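Local coordinates for interferon gamma receptor 1 (Gallus gallus, PDB 4EQ3), which probably binds interferon gamma as the ligand-binding chain of its receptor, this piece being its likely extracellular part, at residues Ala10-Ser18 and Lys85-Val96; Gln104-Leu114 and Val190-Ile201. All coordinates share one frame; numbering follows the deposited sequence.

Interaction 1: residues Ala10-Ser18 and Lys85-Val96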
loop_
_atom_site.group_PDB
_atom_site.type_symbol
_atom_site.label_atom_id
_atom_site.label_comp_id
_atom_site.label_asym_id
_atom_site.label_seq_id
_atom_site.Cartn_x
_atom_site.Cartn_y
_atom_site.Cartn_z
ATOM N N ALA A 10 -5.344 32.781 -17.984
ATOM C CA ALA A 10 -6.021 32.106 -19.075
ATOM C C ALA A 10 -6.680 30.859 -18.544
ATOM O O ALA A 10 -7.449 30.940 -17.627
ATOM C CB ALA A 10 -5.079 31.768 -20.125
ATOM N N VAL A 11 -6.366 29.709 -19.122
ATOM C CA VAL A 11 -6.817 28.419 -18.615
ATOM C C VAL A 11 -5.673 27.850 -17.823
ATOM O O VAL A 11 -4.783 27.241 -18.342
ATOM C CB VAL A 11 -7.208 27.437 -19.733
ATOM C CG1 VAL A 11 -7.252 26.004 -19.232
ATOM C CG2 VAL A 11 -8.496 27.857 -20.359
ATOM N N PRO A 12 -5.727 28.119 -16.541
ATOM C CA PRO A 12 -4.673 27.769 -15.613
ATOM C C PRO A 12 -4.488 26.275 -15.572
ATOM O O PRO A 12 -5.353 25.579 -15.996
ATOM C CB PRO A 12 -5.216 28.303 -14.310
ATOM C CG PRO A 12 -6.635 28.222 -14.446
ATOM C CD PRO A 12 -6.945 28.544 -15.844
ATOM N N SER A 13 -3.350 25.827 -15.070
ATOM C CA SER A 13 -3.028 24.411 -14.989
ATOM C C SER A 13 -3.539 23.845 -13.676
ATOM O O SER A 13 -3.719 24.580 -12.711
ATOM C CB SER A 13 -1.517 24.204 -15.070
ATOM O OG SER A 13 -0.897 24.525 -13.836
ATOM N N PRO A 14 -3.764 22.530 -13.629
ATOM C CA PRO A 14 -4.157 21.915 -12.359
ATOM C C PRO A 14 -3.184 22.290 -11.241
ATOM O O PRO A 14 -2.080 22.817 -11.484
ATOM C CB PRO A 14 -4.082 20.417 -12.661
ATOM C CG PRO A 14 -4.297 20.320 -14.139
ATOM C CD PRO A 14 -3.628 21.539 -14.710
ATOM N N THR A 15 -3.590 22.017 -10.010
ATOM C CA THR A 15 -2.804 22.432 -8.866
ATOM C C THR A 15 -2.850 21.381 -7.758
ATOM O O THR A 15 -3.675 20.467 -7.793
ATOM C CB THR A 15 -3.309 23.784 -8.330
ATOM O OG1 THR A 15 -2.250 24.451 -7.632
ATOM C CG2 THR A 15 -4.495 23.591 -7.417
ATOM N N GLY A 16 -1.933 21.504 -6.804
ATOM C CA GLY A 16 -1.892 20.634 -5.645
ATOM C C GLY A 16 -1.778 19.166 -5.988
ATOM O O GLY A 16 -2.449 18.324 -5.377
ATOM N N THR A 17 -0.935 18.844 -6.965
ATOM C CA THR A 17 -0.779 17.459 -7.377
ATOM C C THR A 17 -0.294 16.632 -6.208
ATOM O O THR A 17 0.527 17.089 -5.410
ATOM C CB THR A 17 0.200 17.308 -8.560
ATOM O OG1 THR A 17 1.535 17.646 -8.142
ATOM C CG2 THR A 17 -0.231 18.201 -9.705
ATOM N N SER A 18 -0.823 15.420 -6.094
ATOM C CA SER A 18 -0.405 14.521 -5.034
ATOM C C SER A 18 -0.594 13.066 -5.439
ATOM O O SER A 18 -1.694 12.648 -5.831
ATOM C CB SER A 18 -1.188 14.809 -3.756
ATOM O OG SER A 18 -0.818 13.894 -2.740
ATOM N N LYS A 85 -2.860 18.040 -17.591
ATOM C CA LYS A 85 -3.252 19.330 -18.150
ATOM C C LYS A 85 -4.764 19.452 -18.071
ATOM O O LYS A 85 -5.465 18.443 -18.024
ATOM C CB LYS A 85 -2.797 19.468 -19.606
ATOM C CG LYS A 85 -3.500 18.502 -20.554
ATOM C CD LYS A 85 -3.162 18.799 -22.012
ATOM C CE LYS A 85 -3.665 17.690 -22.921
ATOM N NZ LYS A 85 -3.399 17.961 -24.363
ATOM N N ALA A 86 -5.253 20.689 -18.072
ATOM C CA ALA A 86 -6.685 20.966 -18.030
ATOM C C ALA A 86 -7.225 21.416 -19.384
ATOM O O ALA A 86 -6.571 22.165 -20.115
ATOM C CB ALA A 86 -6.983 22.026 -16.985
ATOM N N ILE A 87 -8.433 20.965 -19.703
ATOM C CA ILE A 87 -9.120 21.416 -20.899
ATOM C C ILE A 87 -10.390 22.166 -20.522
ATOM O O ILE A 87 -11.254 21.638 -19.819
ATOM C CB ILE A 87 -9.483 20.249 -21.813
ATOM C CG1 ILE A 87 -8.252 19.378 -22.068
ATOM C CG2 ILE A 87 -10.067 20.776 -23.116
ATOM C CD1 ILE A 87 -8.568 18.080 -22.778
ATOM N N VAL A 88 -10.483 23.402 -20.996
ATOM C CA VAL A 88 -11.592 24.291 -20.688
ATOM C C VAL A 88 -12.153 24.849 -21.990
ATOM O O VAL A 88 -11.556 25.728 -22.613
ATOM C CB VAL A 88 -11.129 25.449 -19.782
ATOM C CG1 VAL A 88 -12.153 26.571 -19.765
ATOM C CG2 VAL A 88 -10.852 24.947 -18.377
ATOM N N GLY A 89 -13.301 24.334 -22.406
ATOM C CA GLY A 89 -13.835 24.679 -23.706
ATOM C C GLY A 89 -12.841 24.304 -24.788
ATOM O O GLY A 89 -12.382 23.164 -24.857
ATOM N N SER A 90 -12.501 25.276 -25.629
ATOM C CA SER A 90 -11.572 25.063 -26.738
ATOM C C SER A 90 -10.147 25.418 -26.323
ATOM O O SER A 90 -9.254 25.541 -27.164
ATOM C CB SER A 90 -11.993 25.907 -27.944
ATOM O OG SER A 90 -12.351 27.222 -27.541
ATOM N N GLN A 91 -9.939 25.583 -25.037
ATOM C CA GLN A 91 -8.648 25.971 -24.555
ATOM C C GLN A 91 -8.017 24.873 -23.679
ATOM O O GLN A 91 -8.706 24.124 -23.045
ATOM C CB GLN A 91 -8.720 27.339 -23.895
ATOM C CG GLN A 91 -8.630 28.521 -24.914
ATOM C CD GLN A 91 -8.691 29.878 -24.245
ATOM O OE1 GLN A 91 -7.677 30.422 -23.791
ATOM N NE2 GLN A 91 -9.874 30.444 -24.193
ATOM N N GLN A 92 -6.693 24.780 -23.713
ATOM C CA GLN A 92 -5.920 23.825 -22.922
ATOM C C GLN A 92 -4.911 24.556 -22.054
ATOM O O GLN A 92 -4.413 25.623 -22.427
ATOM C CB GLN A 92 -5.152 22.873 -23.827
ATOM C CG GLN A 92 -5.997 21.875 -24.577
ATOM C CD GLN A 92 -5.138 20.806 -25.220
ATOM O OE1 GLN A 92 -3.921 20.775 -25.024
ATOM N NE2 GLN A 92 -5.766 19.920 -25.989
ATOM N N SER A 93 -4.603 23.988 -20.895
ATOM C CA SER A 93 -3.485 24.500 -20.118
ATOM C C SER A 93 -2.230 23.724 -20.512
ATOM O O SER A 93 -2.290 22.782 -21.309
ATOM C CB SER A 93 -3.734 24.375 -18.613
ATOM O OG SER A 93 -3.590 23.031 -18.195
ATOM N N GLN A 94 -1.095 24.121 -19.953
ATOM C CA GLN A 94 0.118 23.338 -20.112
ATOM C C GLN A 94 0.054 22.252 -19.049
ATOM O O GLN A 94 -0.804 22.297 -18.158
ATOM C CB GLN A 94 1.357 24.207 -19.912
ATOM C CG GLN A 94 1.393 25.467 -20.774
ATOM C CD GLN A 94 1.640 25.181 -22.259
ATOM O OE1 GLN A 94 1.557 24.036 -22.717
ATOM N NE2 GLN A 94 1.935 26.235 -23.015
ATOM N N TYR A 95 0.950 21.280 -19.141
ATOM C CA TYR A 95 0.985 20.192 -18.179
ATOM C C TYR A 95 1.692 20.625 -16.912
ATOM O O TYR A 95 2.588 21.451 -16.946
ATOM C CB TYR A 95 1.730 18.999 -18.751
ATOM C CG TYR A 95 0.909 18.078 -19.610
ATOM C CD1 TYR A 95 -0.116 17.310 -19.065
ATOM C CD2 TYR A 95 1.186 17.939 -20.958
ATOM C CE1 TYR A 95 -0.851 16.449 -19.853
ATOM C CE2 TYR A 95 0.458 17.084 -21.750
ATOM C CZ TYR A 95 -0.557 16.343 -21.196
ATOM O OH TYR A 95 -1.277 15.489 -21.994
ATOM N N VAL A 96 1.274 20.064 -15.785
ATOM C CA VAL A 96 2.002 20.254 -14.546
ATOM C C VAL A 96 2.455 18.873 -14.102
ATOM O O VAL A 96 1.684 17.908 -14.157
ATOM C CB VAL A 96 1.132 20.918 -13.457
ATOM C CG1 VAL A 96 -0.156 20.147 -13.283
ATOM C CG2 VAL A 96 1.901 21.016 -12.141
#

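Interaction 2: residues Gln104-Leu114 and Val190-Ile201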
loop_
_atom_site.group_PDB
_atom_site.type_symbol
_atom_site.label_atom_id
_atom_site.label_comp_id
_atom_site.label_asym_id
_atom_site.label_seq_id
_atom_site.Cartn_x
_atom_site.Cartn_y
_atom_site.Cartn_z
ATOM N N GLN A 104 8.829 1.825 -3.937
ATOM C CA GLN A 104 9.581 1.339 -2.782
ATOM C C GLN A 104 9.813 2.430 -1.740
ATOM O O GLN A 104 9.896 2.153 -0.540
ATOM C CB GLN A 104 10.937 0.766 -3.232
ATOM C CG GLN A 104 11.870 0.358 -2.096
ATOM C CD GLN A 104 12.753 1.494 -1.623
ATOM O OE1 GLN A 104 13.319 2.231 -2.429
ATOM N NE2 GLN A 104 12.881 1.639 -0.313
ATOM N N LYS A 105 9.935 3.668 -2.204
ATOM C CA LYS A 105 10.222 4.787 -1.319
ATOM C C LYS A 105 8.940 5.428 -0.835
ATOM O O LYS A 105 8.800 5.748 0.339
ATOM C CB LYS A 105 11.062 5.846 -2.036
ATOM C CG LYS A 105 12.449 5.378 -2.439
ATOM C CD LYS A 105 13.142 6.424 -3.310
ATOM C CE LYS A 105 13.213 7.789 -2.625
ATOM N NZ LYS A 105 13.842 8.822 -3.511
ATOM N N HIS A 106 8.006 5.628 -1.751
ATOM C CA HIS A 106 6.838 6.433 -1.447
ATOM C C HIS A 106 5.582 5.638 -1.132
ATOM O O HIS A 106 4.645 6.168 -0.545
ATOM C CB HIS A 106 6.581 7.414 -2.592
ATOM C CG HIS A 106 7.771 8.254 -2.929
ATOM N ND1 HIS A 106 8.421 9.028 -1.991
ATOM C CD2 HIS A 106 8.432 8.445 -4.096
ATOM C CE1 HIS A 106 9.431 9.657 -2.565
ATOM N NE2 HIS A 106 9.458 9.322 -3.843
ATOM N N GLY A 107 5.550 4.374 -1.530
ATOM C CA GLY A 107 4.378 3.556 -1.287
ATOM C C GLY A 107 4.261 3.146 0.172
ATOM O O GLY A 107 5.230 2.676 0.757
ATOM N N LYS A 108 3.080 3.310 0.765
ATOM C CA LYS A 108 2.914 2.944 2.165
ATOM C C LYS A 108 2.278 1.576 2.260
ATOM O O LYS A 108 1.474 1.201 1.409
ATOM C CB LYS A 108 2.043 3.961 2.911
ATOM C CG LYS A 108 2.712 5.296 3.213
ATOM C CD LYS A 108 1.944 6.057 4.293
ATOM C CE LYS A 108 2.046 7.565 4.087
ATOM N NZ LYS A 108 1.282 8.330 5.127
ATOM N N ILE A 109 2.629 0.835 3.301
ATOM C CA ILE A 109 1.945 -0.410 3.609
ATOM C C ILE A 109 1.197 -0.255 4.936
ATOM O O ILE A 109 1.808 -0.083 5.999
ATOM C CB ILE A 109 2.927 -1.593 3.660
ATOM C CG1 ILE A 109 3.585 -1.793 2.290
ATOM C CG2 ILE A 109 2.219 -2.874 4.100
ATOM C CD1 ILE A 109 2.618 -2.185 1.202
ATOM N N GLY A 110 -0.130 -0.280 4.860
ATOM C CA GLY A 110 -0.972 -0.129 6.034
ATOM C C GLY A 110 -0.952 -1.327 6.973
ATOM O O GLY A 110 -0.367 -2.367 6.672
ATOM N N PRO A 111 -1.613 -1.198 8.130
ATOM C CA PRO A 111 -1.579 -2.321 9.066
ATOM C C PRO A 111 -2.217 -3.569 8.458
ATOM O O PRO A 111 -3.165 -3.473 7.671
ATOM C CB PRO A 111 -2.389 -1.816 10.262
ATOM C CG PRO A 111 -3.201 -0.669 9.749
ATOM C CD PRO A 111 -2.402 -0.059 8.629
ATOM N N PRO A 112 -1.683 -4.747 8.798
ATOM C CA PRO A 112 -2.296 -5.985 8.321
ATOM C C PRO A 112 -3.529 -6.335 9.152
ATOM O O PRO A 112 -3.685 -5.846 10.269
ATOM C CB PRO A 112 -1.210 -7.024 8.575
ATOM C CG PRO A 112 -0.450 -6.487 9.730
ATOM C CD PRO A 112 -0.442 -4.997 9.555
ATOM N N LYS A 113 -4.385 -7.185 8.605
ATOM C CA LYS A 113 -5.501 -7.738 9.350
ATOM C C LYS A 113 -4.957 -8.894 10.175
ATOM O O LYS A 113 -4.245 -9.753 9.658
ATOM C CB LYS A 113 -6.578 -8.218 8.380
ATOM C CG LYS A 113 -7.844 -8.727 9.038
ATOM C CD LYS A 113 -8.517 -7.642 9.862
ATOM C CE LYS A 113 -9.798 -8.164 10.526
ATOM N NZ LYS A 113 -10.465 -7.124 11.379
ATOM N N LEU A 114 -5.267 -8.915 11.465
ATOM C CA LEU A 114 -4.686 -9.924 12.343
ATOM C C LEU A 114 -5.754 -10.608 13.179
ATOM O O LEU A 114 -6.466 -9.948 13.933
ATOM C CB LEU A 114 -3.650 -9.276 13.264
ATOM C CG LEU A 114 -2.763 -10.208 14.100
ATOM C CD1 LEU A 114 -1.458 -9.522 14.483
ATOM C CD2 LEU A 114 -3.476 -10.737 15.337
ATOM N N VAL A 190 -0.694 -9.096 20.916
ATOM C CA VAL A 190 0.138 -9.278 19.744
ATOM C C VAL A 190 -0.210 -8.265 18.667
ATOM O O VAL A 190 -1.387 -7.885 18.500
ATOM C CB VAL A 190 -0.011 -10.706 19.179
ATOM C CG1 VAL A 190 -1.250 -10.807 18.305
ATOM C CG2 VAL A 190 1.220 -11.090 18.397
ATOM N N SER A 191 0.826 -7.829 17.952
ATOM C CA SER A 191 0.686 -6.930 16.813
ATOM C C SER A 191 1.618 -7.382 15.699
ATOM O O SER A 191 2.531 -8.179 15.925
ATOM C CB SER A 191 1.034 -5.501 17.214
ATOM O OG SER A 191 2.406 -5.412 17.550
ATOM N N ALA A 192 1.397 -6.877 14.492
ATOM C CA ALA A 192 2.221 -7.301 13.364
ATOM C C ALA A 192 2.456 -6.178 12.358
ATOM O O ALA A 192 1.673 -5.225 12.298
ATOM C CB ALA A 192 1.587 -8.509 12.670
ATOM N N LYS A 193 3.514 -6.286 11.578
ATOM C CA LYS A 193 3.813 -5.385 10.472
ATOM C C LYS A 193 4.198 -6.155 9.210
ATOM O O LYS A 193 4.835 -7.128 9.288
ATOM C CB LYS A 193 5.007 -4.504 10.796
ATOM C CG LYS A 193 4.848 -3.437 11.731
ATOM C CD LYS A 193 6.027 -2.533 11.604
ATOM C CE LYS A 193 6.987 -2.711 12.641
ATOM N NZ LYS A 193 7.728 -1.520 12.883
ATOM N N GLY A 194 3.831 -5.674 8.050
ATOM C CA GLY A 194 4.307 -6.260 6.809
ATOM C C GLY A 194 5.714 -5.792 6.459
ATOM O O GLY A 194 6.097 -4.660 6.773
ATOM N N HIS A 195 6.484 -6.674 5.819
ATOM C CA HIS A 195 7.830 -6.364 5.335
ATOM C C HIS A 195 7.946 -6.840 3.890
ATOM O O HIS A 195 7.456 -7.914 3.551
ATOM C CB HIS A 195 8.899 -7.097 6.161
ATOM C CG HIS A 195 9.177 -6.484 7.502
ATOM N ND1 HIS A 195 8.377 -6.703 8.606
ATOM C CD2 HIS A 195 10.187 -5.688 7.925
ATOM C CE1 HIS A 195 8.874 -6.053 9.644
ATOM N NE2 HIS A 195 9.968 -5.424 9.257
ATOM N N PHE A 196 8.584 -6.045 3.038
ATOM C CA PHE A 196 8.969 -6.508 1.709
ATOM C C PHE A 196 10.491 -6.343 1.561
ATOM O O PHE A 196 11.035 -5.273 1.835
ATOM C CB PHE A 196 8.233 -5.735 0.605
ATOM C CG PHE A 196 6.767 -6.120 0.438
ATOM C CD1 PHE A 196 5.767 -5.373 1.040
ATOM C CD2 PHE A 196 6.403 -7.203 -0.347
ATOM C CE1 PHE A 196 4.421 -5.714 0.886
ATOM C CE2 PHE A 196 5.053 -7.554 -0.514
ATOM C CZ PHE A 196 4.064 -6.806 0.110
ATOM N N PHE A 197 11.169 -7.407 1.140
ATOM C CA PHE A 197 12.630 -7.390 1.011
ATOM C C PHE A 197 13.292 -7.058 2.338
ATOM O O PHE A 197 14.115 -6.140 2.415
ATOM C CB PHE A 197 13.074 -6.356 -0.019
ATOM C CG PHE A 197 12.465 -6.546 -1.372
ATOM C CD1 PHE A 197 13.027 -7.427 -2.281
ATOM C CD2 PHE A 197 11.340 -5.837 -1.750
ATOM C CE1 PHE A 197 12.462 -7.605 -3.529
ATOM C CE2 PHE A 197 10.786 -6.008 -3.008
ATOM C CZ PHE A 197 11.348 -6.892 -3.891
ATOM N N ASP A 198 12.937 -7.811 3.376
ATOM C CA ASP A 198 13.391 -7.536 4.736
ATOM C C ASP A 198 12.952 -6.153 5.193
ATOM O O ASP A 198 11.851 -5.994 5.739
ATOM C CB ASP A 198 14.909 -7.693 4.869
ATOM C CG ASP A 198 15.378 -9.099 4.547
ATOM O OD1 ASP A 198 14.656 -10.056 4.909
ATOM O OD2 ASP A 198 16.462 -9.248 3.928
ATOM N N ASP A 199 13.793 -5.148 4.976
ATOM C CA ASP A 199 13.485 -3.816 5.496
ATOM C C ASP A 199 13.425 -2.676 4.466
ATOM O O ASP A 199 13.350 -1.507 4.843
ATOM C CB ASP A 199 14.435 -3.463 6.644
ATOM C CG ASP A 199 14.133 -4.254 7.913
ATOM O OD1 ASP A 199 15.025 -4.341 8.788
ATOM O OD2 ASP A 199 13.003 -4.790 8.036
ATOM N N LEU A 200 13.438 -3.011 3.179
ATOM C CA LEU A 200 13.293 -1.995 2.140
ATOM C C LEU A 200 11.912 -1.325 2.178
ATOM O O LEU A 200 11.778 -0.132 1.900
ATOM C CB LEU A 200 13.567 -2.588 0.762
ATOM C CG LEU A 200 14.991 -3.111 0.528
ATOM C CD1 LEU A 200 15.191 -3.477 -0.930
ATOM C CD2 LEU A 200 16.051 -2.106 0.977
ATOM N N ILE A 201 10.890 -2.106 2.516
ATOM C CA ILE A 201 9.536 -1.592 2.689
ATOM C C ILE A 201 8.994 -2.155 3.990
ATOM O O ILE A 201 8.957 -3.369 4.177
ATOM C CB ILE A 201 8.612 -2.027 1.540
ATOM C CG1 ILE A 201 9.232 -1.647 0.184
ATOM C CG2 ILE A 201 7.216 -1.418 1.722
ATOM C CD1 ILE A 201 8.391 -2.001 -1.022
HETATM O O HOH W 1 1.984 -3.428 7.992
#

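Interaction 1: residues Ala10-Ser18 and Lys85-Val96
In the N-terminal fibronectin type III-like domain, the proline-rich lead-in to strand 17-22 packs over the hairpin of strands 81-88 and 91-97, whose type II' turn runs from Val88 to Gln91. Val11 lies across the turn end of this hairpin. Its CG1 stands anti to the backbone N (chi1 162°) and its CG2 beside that N, and both methyls rest on the hairpin. CG2 sits over the pair Val88 and Gln91, 3.6 Å from the CB of each. The side chains of Val11 and Val88 run alongside one another, pointing opposite ways.

Ser93 is the next point of contact. Val11 O lies 3.1 Å from Ser93 CB, and Pro12 O is also close to this carbon. The Ser93 hydroxyl is turned back into its own hairpin. Its OG receives the N-H of Ala86 at 2.9 Å in a nearly straight bond of 173°, and donates to Gln94 O. Two hydrogen bonds thus fix the hydroxyl, one received and one donated, and it closes the hairpin beside the Ser93 N to Ala86 O backbone bond. Pro14 brings its CD here, 3.8 Å from Ser93 OG and 4.1 Å from Ala86 CB. Its CB meets Val96 CG1 at 4.0 Å. Thr17 CG2 comes to the same methyl tip to tip, at 4.1 Å. No hydrogen bond joins the two segments, so van der Waals packing, largely apolar, carries the contact.

Around it, Tyr32 touches Val11, Ala86 and Val88, and its OH bonds to Pro12 O. Trp30 of strand 25-31 and Ile84 of strand 81-88 also pack on Pro14. The lead-in thus joins the sheet of strands 17-22 and 25-31 to the four-stranded sheet that ends in strand 91-97.

Interaction 2: residues Gln104-Leu114 and Val190-Ile201
Gln104 reaches Leu200 because its CG stands anti to the backbone N (chi1 174°) and the chain then bends at chi2 (-89°). This turns the amide toward the end of the hairpin loop. NE2 donates to Leu200 O at 3.0 Å, and the bond is nearly straight at 166°. The carbonyl oxygen lies almost in the amide plane of Gln104, while NE2 is tilted from the plane of the Leu200 carbonyl. Further back on the same side chain, Gln104 CG rests 4.0 Å from Ile201 CG1.

Ile109 is the next apolar link. Its CG1 meets Ile201 CG2 at 3.7 Å, the two side chains lying roughly perpendicular. Its CD1 reaches Phe196 CE1 at 4.0 Å, obliquely to the ring. Beyond Ile109 a water bridges the backbones, donating to Gly110 O and accepting from Gly194 N. Pro112 then sets its ring against Ala192, with CD 3.5 Å from Ala192 O. Leu114 spreads its two methyls along the strand: CD1 lies 3.7 Å from Ala192 CB, and CD2 is equally close to Val190 CG1.

Phe196 also meets Phe24 edge-to-face, and Phe197 meets Phe77 in the same way, so the hairpin end touches the N-terminal domain. The linker from helix 103-106 to strand 113-119 thus packs on strand 186-196 and the start of strand 201-213, joining the two sheets of the second domain. It lies at the junction of the two domains, consistent with the paired fibronectin type III-like domains of class II cytokine receptors.

From the N terminus, the chain first passes through 10-18, builds the N-terminal domain, and returns at 85-96 to close interaction 1. Strand 91-97 then leads into helix 103-106, where interaction 2 opens. Its loop runs through the second domain and closes at 190-201. The two loops are in series and neither nest nor cross. Each brings the lead-in to a domain's first strand against a later hairpin of the same domain. Interaction 1 lies at the far end of the N-terminal domain, and interaction 2 at the junction of the domains. Their centres are 36 Å apart, and they do not touch.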